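Local coordinates for cell surface protein (Putative S-layer protein) (Clostridioides difficile R20291, PDB 5NJL) that mediates cell adhesion in vitro and probably acts as a cell-wall adhesin associated with the S-layer, at residues A[141-155]-A[183-195]. Sequence-based numbering, arbitrary orientation.
Sequences ITLRDKTDTVTSKTI and EGFRVNKIVKLGV. With SO4 (sulfate ion), chain I.
Two successive bends in the Arg186 side chain, chi2 -75° and chi3 83°, fold its guanidinium back beneath the turn of the 141-155 hairpin, where Asp145, with CG beside its own backbone N, lays its carboxylate over one guanidinium face. The two planes are stacked, only 16° apart, and Asp145 CG lies 3.4 Å above the guanidinium plane of Arg186, over its centre. Asp145 OD2 and Arg186 NH1 therefore form a salt bridge of charges alone, since the N-H bonds run outward in the guanidinium plane. There Arg186 NH1 grips the turn twice: it meets Thr147 O at 2.7 Å, almost straight, and Thr149 O at 2.9 Å, the latter from above the carbonyl plane. At another edge, Arg186 NE is tied to Phe185 O, which helps fix the rotation of the group.

The carboxylate is shared out between the segments. Asp145 OD1 accepts Val187 N on its syn side at 2.9 Å, whereas OD2 takes both OG1 and N of Thr151 from the same face of its plane. Thr151 OG1 in turn receives Asn188 N at 3.2 Å, so the start of the 3-10 segment 187-189 is bound to the hairpin through two consecutive amides. Val187 packs against the face of the paired strands, its CG2 on Thr151 O and its CB on Leu143 CB.

Farther along, the side chains of Leu143 and Ile190 cross at about a right angle, with CD1 of Leu143 3.7 Å from CD1 of Ile190, and Leu193 CD1 reaches Ile141 CD1 and Ile155 CG2. The loop leading to strand 199-200 thus packs on one face of the antiparallel sheet, chiefly over strands 138-145 and 152-158; Ile122 of helix 122-125 packs on Leu143, Ile190 and Leu193, while Ala126 of strand 126-133 touches Val187.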
loop_
_atom_site.group_PDB
_atom_site.type_symbol
_atom_site.label_atom_id
_atom_site.label_comp_id
_atom_site.label_asym_id
_atom_site.label_seq_id
_atom_site.Cartn_x
_atom_site.Cartn_y
_atom_site.Cartn_z
ATOM N N ILE A 141 26.304 -13.921 -11.977
ATOM C CA ILE A 141 26.116 -15.206 -12.610
ATOM C C ILE A 141 27.141 -15.375 -13.721
ATOM O O ILE A 141 27.242 -14.529 -14.626
ATOM C CB ILE A 141 24.694 -15.314 -13.115
ATOM C CG1 ILE A 141 23.728 -15.262 -11.904
ATOM C CG2 ILE A 141 24.474 -16.616 -13.877
ATOM C CD1 ILE A 141 22.317 -14.975 -12.314
ATOM N N THR A 142 27.904 -16.470 -13.673
ATOM C CA THR A 142 28.965 -16.700 -14.661
ATOM C C THR A 142 28.708 -18.049 -15.316
ATOM O O THR A 142 28.591 -19.074 -14.635
ATOM C CB THR A 142 30.339 -16.607 -14.006
ATOM O OG1 THR A 142 30.610 -15.235 -13.708
ATOM C CG2 THR A 142 31.439 -17.149 -14.887
ATOM N N LEU A 143 28.655 -18.028 -16.646
ATOM C CA LEU A 143 28.298 -19.168 -17.471
ATOM C C LEU A 143 29.455 -19.492 -18.388
ATOM O O LEU A 143 30.163 -18.585 -18.859
ATOM C CB LEU A 143 27.081 -18.836 -18.334
ATOM C CG LEU A 143 25.850 -18.263 -17.639
ATOM C CD1 LEU A 143 24.795 -17.851 -18.650
ATOM C CD2 LEU A 143 25.275 -19.261 -16.663
ATOM N N ARG A 144 29.630 -20.778 -18.663
ATOM C CA ARG A 144 30.558 -21.228 -19.683
ATOM C C ARG A 144 29.941 -22.382 -20.440
ATOM O O ARG A 144 29.355 -23.264 -19.817
ATOM C CB ARG A 144 31.808 -21.655 -18.939
ATOM C CG ARG A 144 32.988 -22.096 -19.723
ATOM C CD ARG A 144 34.170 -22.253 -18.751
ATOM N NE ARG A 144 33.987 -23.425 -17.891
ATOM C CZ ARG A 144 34.937 -24.004 -17.173
ATOM N NH1 ARG A 144 36.179 -23.508 -17.121
ATOM N NH2 ARG A 144 34.620 -25.095 -16.475
ATOM N N ASP A 145 30.082 -22.398 -21.763
ATOM C CA ASP A 145 29.569 -23.499 -22.576
ATOM C C ASP A 145 30.279 -24.810 -22.125
ATOM O O ASP A 145 31.457 -24.791 -21.794
ATOM C CB ASP A 145 29.839 -23.306 -24.076
ATOM C CG ASP A 145 29.303 -21.987 -24.642
ATOM O OD1 ASP A 145 28.075 -21.770 -24.579
ATOM O OD2 ASP A 145 30.117 -21.212 -25.229
ATOM N N LYS A 146 29.529 -25.904 -22.041
ATOM C CA LYS A 146 30.101 -27.213 -21.670
ATOM C C LYS A 146 30.953 -27.830 -22.779
ATOM O O LYS A 146 31.943 -28.482 -22.479
ATOM C CB LYS A 146 28.991 -28.194 -21.306
ATOM C CG LYS A 146 28.241 -27.787 -20.048
ATOM C CD LYS A 146 27.123 -28.763 -19.727
ATOM C CE LYS A 146 26.727 -28.669 -18.248
ATOM N NZ LYS A 146 25.423 -29.338 -18.057
ATOM N N THR A 147 30.586 -27.615 -24.041
ATOM C CA THR A 147 31.237 -28.312 -25.151
ATOM C C THR A 147 31.603 -27.389 -26.313
ATOM O O THR A 147 31.197 -26.228 -26.364
ATOM C CB THR A 147 30.349 -29.455 -25.715
ATOM O OG1 THR A 147 29.160 -28.910 -26.297
ATOM C CG2 THR A 147 29.965 -30.482 -24.637
ATOM N N ASP A 148 32.417 -27.932 -27.208
ATOM C CA ASP A 148 32.786 -27.328 -28.489
ATOM C C ASP A 148 33.632 -26.083 -28.319
ATOM O O ASP A 148 34.559 -26.132 -27.520
ATOM C CB ASP A 148 31.547 -27.201 -29.373
ATOM C CG ASP A 148 30.893 -28.590 -29.625
ATOM O OD1 ASP A 148 31.625 -29.554 -30.052
ATOM O OD2 ASP A 148 29.683 -28.723 -29.358
ATOM N N THR A 149 33.356 -24.977 -29.005
ATOM C CA THR A 149 34.217 -23.802 -28.838
ATOM C C THR A 149 33.683 -23.010 -27.647
ATOM O O THR A 149 32.676 -22.285 -27.770
ATOM C CB THR A 149 34.227 -22.929 -30.098
ATOM O OG1 THR A 149 34.721 -23.709 -31.188
ATOM C CG2 THR A 149 35.096 -21.673 -29.907
ATOM N N VAL A 150 34.364 -23.145 -26.511
ATOM C CA VAL A 150 33.833 -22.723 -25.222
ATOM C C VAL A 150 33.945 -21.205 -25.069
ATOM O O VAL A 150 35.048 -20.644 -25.114
ATOM C CB VAL A 150 34.529 -23.466 -24.061
ATOM C CG1 VAL A 150 34.184 -22.864 -22.700
ATOM C CG2 VAL A 150 34.178 -24.930 -24.109
ATOM N N THR A 151 32.788 -20.578 -24.872
ATOM C CA THR A 151 32.667 -19.163 -24.548
ATOM C C THR A 151 32.109 -18.991 -23.148
ATOM O O THR A 151 31.678 -19.950 -22.509
ATOM C CB THR A 151 31.757 -18.392 -25.556
ATOM O OG1 THR A 151 30.364 -18.665 -25.322
ATOM C CG2 THR A 151 32.135 -18.713 -27.021
ATOM N N SER A 152 32.106 -17.747 -22.686
ATOM C CA SER A 152 31.636 -17.418 -21.340
ATOM C C SER A 152 30.793 -16.162 -21.340
ATOM O O SER A 152 30.807 -15.364 -22.305
ATOM C CB SER A 152 32.826 -17.230 -20.395
ATOM O OG SER A 152 33.633 -16.116 -20.782
ATOM N N LYS A 153 30.096 -15.954 -20.235
ATOM C CA LYS A 153 29.302 -14.737 -20.044
ATOM C C LYS A 153 29.159 -14.516 -18.549
ATOM O O LYS A 153 28.937 -15.469 -17.797
ATOM C CB LYS A 153 27.921 -14.912 -20.672
ATOM C CG LYS A 153 27.020 -13.705 -20.542
ATOM C CD LYS A 153 27.472 -12.616 -21.510
ATOM C CE LYS A 153 26.802 -11.302 -21.186
ATOM N NZ LYS A 153 27.155 -10.357 -22.275
ATOM N N THR A 154 29.306 -13.272 -18.123
ATOM C CA THR A 154 29.025 -12.888 -16.761
ATOM C C THR A 154 27.902 -11.859 -16.779
ATOM O O THR A 154 27.968 -10.874 -17.533
ATOM C CB THR A 154 30.284 -12.332 -16.058
ATOM O OG1 THR A 154 31.205 -13.403 -15.869
ATOM C CG2 THR A 154 29.938 -11.780 -14.672
ATOM N N ILE A 155 26.905 -12.062 -15.921
ATOM C CA ILE A 155 25.735 -11.183 -15.817
ATOM C C ILE A 155 25.647 -10.724 -14.368
ATOM O O ILE A 155 25.741 -11.563 -13.454
ATOM C CB ILE A 155 24.435 -11.958 -16.159
ATOM C CG1 ILE A 155 24.465 -12.521 -17.590
ATOM C CG2 ILE A 155 23.185 -11.111 -15.951
ATOM C CD1 ILE A 155 24.384 -11.476 -18.667
ATOM N N GLU A 183 20.999 -25.544 -31.813
ATOM C CA GLU A 183 22.358 -26.001 -32.151
ATOM C C GLU A 183 23.114 -24.763 -32.615
ATOM O O GLU A 183 22.579 -23.916 -33.311
ATOM C CB GLU A 183 22.386 -27.161 -33.173
ATOM C CG GLU A 183 22.383 -28.540 -32.509
ATOM C CD GLU A 183 22.093 -29.701 -33.457
ATOM O OE1 GLU A 183 21.755 -29.467 -34.639
ATOM O OE2 GLU A 183 22.196 -30.868 -33.011
ATOM N N GLY A 184 24.325 -24.600 -32.116
ATOM C CA GLY A 184 25.069 -23.374 -32.364
ATOM C C GLY A 184 24.932 -22.303 -31.278
ATOM O O GLY A 184 25.698 -21.357 -31.274
ATOM N N PHE A 185 23.962 -22.430 -30.370
ATOM C CA PHE A 185 23.844 -21.491 -29.231
ATOM C C PHE A 185 25.164 -21.415 -28.450
ATOM O O PHE A 185 25.761 -22.439 -28.169
ATOM C CB PHE A 185 22.743 -21.948 -28.291
ATOM C CG PHE A 185 22.618 -21.100 -27.047
ATOM C CD1 PHE A 185 21.917 -19.904 -27.085
ATOM C CD2 PHE A 185 23.221 -21.482 -25.864
ATOM C CE1 PHE A 185 21.801 -19.110 -25.953
ATOM C CE2 PHE A 185 23.115 -20.694 -24.724
ATOM C CZ PHE A 185 22.397 -19.508 -24.767
ATOM N N ARG A 186 25.613 -20.208 -28.129
ATOM C CA ARG A 186 26.795 -20.001 -27.286
ATOM C C ARG A 186 26.401 -18.995 -26.198
ATOM O O ARG A 186 25.654 -18.034 -26.475
ATOM C CB ARG A 186 27.974 -19.446 -28.085
ATOM C CG ARG A 186 28.519 -20.353 -29.193
ATOM C CD ARG A 186 29.331 -21.513 -28.636
ATOM N NE ARG A 186 28.524 -22.650 -28.211
ATOM C CZ ARG A 186 28.991 -23.753 -27.613
ATOM N NH1 ARG A 186 30.283 -23.910 -27.374
ATOM N NH2 ARG A 186 28.149 -24.725 -27.263
ATOM N N VAL A 187 26.884 -19.201 -24.976
ATOM C CA VAL A 187 26.458 -18.316 -23.865
ATOM C C VAL A 187 26.895 -16.865 -24.054
ATOM O O VAL A 187 26.252 -15.952 -23.505
ATOM C CB VAL A 187 26.877 -18.826 -22.473
ATOM C CG1 VAL A 187 26.174 -20.144 -22.169
ATOM C CG2 VAL A 187 28.376 -18.937 -22.321
ATOM N N ASN A 188 27.982 -16.619 -24.788
ATOM C CA ASN A 188 28.412 -15.230 -25.015
ATOM C C ASN A 188 27.454 -14.415 -25.887
ATOM O O ASN A 188 27.637 -13.237 -25.985
ATOM C CB ASN A 188 29.850 -15.098 -25.535
ATOM C CG ASN A 188 30.031 -15.588 -26.962
ATOM O OD1 ASN A 188 29.225 -16.334 -27.520
ATOM N ND2 ASN A 188 31.138 -15.179 -27.545
ATOM N N LYS A 189 26.455 -15.035 -26.479
ATOM C CA LYS A 189 25.379 -14.304 -27.164
ATOM C C LYS A 189 24.231 -13.816 -26.224
ATOM O O LYS A 189 23.349 -13.075 -26.662
ATOM C CB LYS A 189 24.812 -15.162 -28.285
ATOM C CG LYS A 189 25.846 -15.554 -29.340
ATOM C CD LYS A 189 26.566 -14.341 -29.939
ATOM C CE LYS A 189 27.349 -14.703 -31.194
ATOM N NZ LYS A 189 28.257 -13.594 -31.586
ATOM N N ILE A 190 24.271 -14.210 -24.949
ATOM C CA ILE A 190 23.274 -13.772 -23.959
ATOM C C ILE A 190 23.558 -12.324 -23.636
ATOM O O ILE A 190 24.693 -11.955 -23.342
ATOM C CB ILE A 190 23.314 -14.608 -22.669
ATOM C CG1 ILE A 190 22.900 -16.036 -22.970
ATOM C CG2 ILE A 190 22.419 -13.990 -21.570
ATOM C CD1 ILE A 190 23.164 -17.003 -21.833
ATOM N N VAL A 191 22.520 -11.502 -23.734
ATOM C CA VAL A 191 22.553 -10.113 -23.326
ATOM C C VAL A 191 21.844 -9.973 -21.989
ATOM O O VAL A 191 22.302 -9.226 -21.130
ATOM C CB VAL A 191 21.919 -9.198 -24.394
ATOM C CG1 VAL A 191 21.693 -7.780 -23.855
ATOM C CG2 VAL A 191 22.818 -9.154 -25.626
ATOM N N LYS A 192 20.742 -10.673 -21.807
ATOM C CA LYS A 192 20.107 -10.717 -20.506
ATOM C C LYS A 192 19.429 -12.035 -20.291
ATOM O O LYS A 192 19.057 -12.727 -21.246
ATOM C CB LYS A 192 19.149 -9.528 -20.315
ATOM C CG LYS A 192 18.077 -9.362 -21.351
ATOM C CD LYS A 192 17.363 -8.004 -21.212
ATOM C CE LYS A 192 16.343 -7.856 -22.325
ATOM N NZ LYS A 192 15.512 -6.633 -22.280
ATOM N N LEU A 193 19.343 -12.424 -19.031
ATOM C CA LEU A 193 18.735 -13.675 -18.667
ATOM C C LEU A 193 17.218 -13.562 -18.705
ATOM O O LEU A 193 16.649 -12.472 -18.526
ATOM C CB LEU A 193 19.197 -14.129 -17.302
ATOM C CG LEU A 193 20.695 -14.335 -17.122
ATOM C CD1 LEU A 193 20.996 -14.521 -15.652
ATOM C CD2 LEU A 193 21.126 -15.559 -17.921
ATOM N N GLY A 194 16.570 -14.692 -18.957
ATOM C CA GLY A 194 15.112 -14.755 -18.876
ATOM C C GLY A 194 14.661 -14.562 -17.438
ATOM O O GLY A 194 15.417 -14.811 -16.485
ATOM N N VAL A 195 13.427 -14.123 -17.285
ATOM C CA VAL A 195 12.893 -13.848 -15.955
ATOM C C VAL A 195 11.943 -14.937 -15.450
ATOM O O VAL A 195 11.424 -15.760 -16.204
ATOM C CB VAL A 195 12.235 -12.458 -15.905
ATOM C CG1 VAL A 195 13.278 -11.399 -16.161
ATOM C CG2 VAL A 195 11.075 -12.338 -16.889
HETATM S S SO4 I . 26.260 -10.177 -31.953
HETATM O O1 SO4 I . 25.524 -11.378 -32.423
HETATM O O2 SO4 I . 25.487 -9.455 -30.918
HETATM O O3 SO4 I . 26.500 -9.281 -33.111
HETATM O O4 SO4 I . 27.549 -10.596 -31.351
HETATM O O HOH W 1 27.933 -26.600 -24.764
HETATM O O HOH W 2 24.787 -8.341 -21.134
#